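Local coordinates for protein 7beta-hydroxysteroid dehydrogenase (Collinsella aerofaciens, PDB 5FYD) that reduces the 7-oxo group of 7-oxolithocholate with NADPH to yield the bile acid ursodeoxycholate, working as a homodimer, at residues Lys121-His124 with His125-Ile129. Sequence-based numbering, arbitrary orientation.
Sequences KCFH and HYMRI
Phe123 and Met127 run alongside each other, one turn apart, on helix 105-132 of the Rossmann-type fold of this short-chain dehydrogenase, with Phe123 buried. Followed outward, Met127 starts with CB 3.1 Å from Phe123 O, the carbonyl that also accepts a hydrogen bond from Met127 N. Met127 CG, turned beside its own backbone N (chi1 -81°), stays near that oxygen and lies 3.7 Å from both CD1 and CE1 of Phe123, coming obliquely to the ring. Bends at chi2 and chi3 then bring Met127 SD near the CE1 corner of the Phe123 ring, 5.3 Å from its centroid in an oblique Met-aromatic contact, while Met127 CE, the tip, leads farther from the ring. Both side chains also touch Val138 on strand 136-143 and Val170 on helix 154-173, joining the helix to the parallel sheet and to the neighbouring helix.

On another side of the helix, Tyr126 brings its ring edge to Cys122 O, Tyr126 CD2 lying 3.2 Å from Cys122 O. That oxygen accepts the nearly straight hydrogen bond from Tyr126 N (N-H...O angle 175°). The flat of the tyrosine ring receives His125 CD2 over its centre, and its hydroxyl is hydrogen-bonded to Thr80 OG1 of helix 72-80. The buried phenol is thus tied at its far end, while the His125 ring stacks on Phe77 of the same helix.

His124 and Arg128 make the exposed pair. The arginine chain passes over one face of the imidazole, its guanidinium plane turned 32° from the ring. Arg128 CG lies 3.3 Å from His124 O, the acceptor for Arg128 N, and the closest side-chain approach is between Arg128 CD and His124 CE1, at 3.3 Å.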
loop_
_atom_site.group_PDB
_atom_site.type_symbol
_atom_site.label_atom_id
_atom_site.label_comp_id
_atom_site.label_asym_id
_atom_site.label_seq_id
_atom_site.Cartn_x
_atom_site.Cartn_y
_atom_site.Cartn_z
ATOM N N LYS A 121 24.692 9.894 6.618
ATOM C CA LYS A 121 25.977 9.218 6.434
ATOM C C LYS A 121 26.323 9.163 4.954
ATOM O O LYS A 121 27.443 9.502 4.558
ATOM C CB LYS A 121 25.948 7.795 7.018
ATOM C CG LYS A 121 26.026 7.753 8.537
ATOM C CD LYS A 121 26.070 6.312 9.025
ATOM C CE LYS A 121 26.479 6.242 10.486
ATOM N NZ LYS A 121 26.687 4.808 10.853
ATOM N N CYS A 122 25.345 8.755 4.144
ATOM C CA CYS A 122 25.565 8.647 2.713
ATOM C C CYS A 122 25.800 10.016 2.116
ATOM O O CYS A 122 26.739 10.200 1.347
ATOM C CB CYS A 122 24.402 7.937 2.029
ATOM S SG CYS A 122 24.335 6.180 2.406
ATOM N N PHE A 123 24.951 10.981 2.455
ATOM C CA PHE A 123 25.062 12.332 1.876
ATOM C C PHE A 123 26.433 12.930 2.211
ATOM O O PHE A 123 27.100 13.477 1.344
ATOM C CB PHE A 123 23.973 13.219 2.442
ATOM C CG PHE A 123 23.651 14.484 1.666
ATOM C CD1 PHE A 123 24.117 14.764 0.385
ATOM C CD2 PHE A 123 22.766 15.388 2.259
ATOM C CE1 PHE A 123 23.760 15.940 -0.252
ATOM C CE2 PHE A 123 22.379 16.540 1.623
ATOM C CZ PHE A 123 22.876 16.819 0.359
ATOM N N HIS A 124 26.851 12.756 3.462
ATOM C CA HIS A 124 28.138 13.281 3.919
ATOM C C HIS A 124 29.309 12.628 3.192
ATOM O O HIS A 124 30.194 13.304 2.697
ATOM C CB HIS A 124 28.287 13.053 5.418
ATOM C CG HIS A 124 29.597 13.503 5.973
ATOM N ND1 HIS A 124 30.573 12.622 6.372
ATOM C CD2 HIS A 124 30.084 14.743 6.213
ATOM C CE1 HIS A 124 31.603 13.300 6.853
ATOM N NE2 HIS A 124 31.330 14.586 6.763
ATOM N N HIS A 125 29.282 11.307 3.124
ATOM C CA HIS A 125 30.385 10.546 2.550
ATOM C C HIS A 125 30.576 10.902 1.072
ATOM O O HIS A 125 31.689 11.257 0.648
ATOM C CB HIS A 125 30.093 9.084 2.764
ATOM C CG HIS A 125 31.126 8.168 2.220
ATOM N ND1 HIS A 125 32.124 7.631 3.000
ATOM C CD2 HIS A 125 31.287 7.652 0.984
ATOM C CE1 HIS A 125 32.885 6.854 2.250
ATOM N NE2 HIS A 125 32.383 6.831 1.032
ATOM N N TYR A 126 29.486 10.879 0.301
ATOM C CA TYR A 126 29.587 11.178 -1.128
ATOM C C TYR A 126 29.789 12.656 -1.401
ATOM O O TYR A 126 30.478 12.994 -2.373
ATOM C CB TYR A 126 28.461 10.506 -1.931
ATOM C CG TYR A 126 28.627 9.011 -1.828
ATOM C CD1 TYR A 126 29.589 8.346 -2.575
ATOM C CD2 TYR A 126 27.878 8.277 -0.928
ATOM C CE1 TYR A 126 29.793 6.981 -2.433
ATOM C CE2 TYR A 126 28.075 6.920 -0.774
ATOM C CZ TYR A 126 29.032 6.267 -1.522
ATOM O OH TYR A 126 29.238 4.901 -1.385
ATOM N N MET A 127 29.294 13.545 -0.527
ATOM C CA MET A 127 29.639 14.961 -0.657
ATOM C C MET A 127 31.132 15.234 -0.478
ATOM O O MET A 127 31.696 16.082 -1.186
ATOM C CB MET A 127 28.783 15.866 0.253
ATOM C CG MET A 127 27.405 16.173 -0.342
ATOM S SD MET A 127 27.429 16.922 -1.980
ATOM C CE MET A 127 28.512 18.313 -1.670
ATOM N N ARG A 128 31.780 14.498 0.417
ATOM C CA ARG A 128 33.239 14.584 0.570
ATOM C C ARG A 128 33.956 14.210 -0.709
ATOM O O ARG A 128 34.888 14.897 -1.136
ATOM C CB ARG A 128 33.714 13.705 1.725
ATOM C CG ARG A 128 33.363 14.312 3.067
ATOM C CD ARG A 128 33.696 13.422 4.246
ATOM N NE ARG A 128 35.051 12.886 4.166
ATOM C CZ ARG A 128 35.381 11.595 4.257
ATOM N NH1 ARG A 128 34.454 10.641 4.470
ATOM N NH2 ARG A 128 36.665 11.250 4.141
ATOM N N ILE A 129 33.501 13.142 -1.340
ATOM C CA ILE A 129 34.114 12.695 -2.589
ATOM C C ILE A 129 33.865 13.732 -3.687
ATOM O O ILE A 129 34.816 14.193 -4.356
ATOM C CB ILE A 129 33.609 11.289 -2.980
ATOM C CG1 ILE A 129 34.126 10.242 -1.975
ATOM C CG2 ILE A 129 34.043 10.932 -4.399
ATOM C CD1 ILE A 129 33.355 8.940 -1.980
#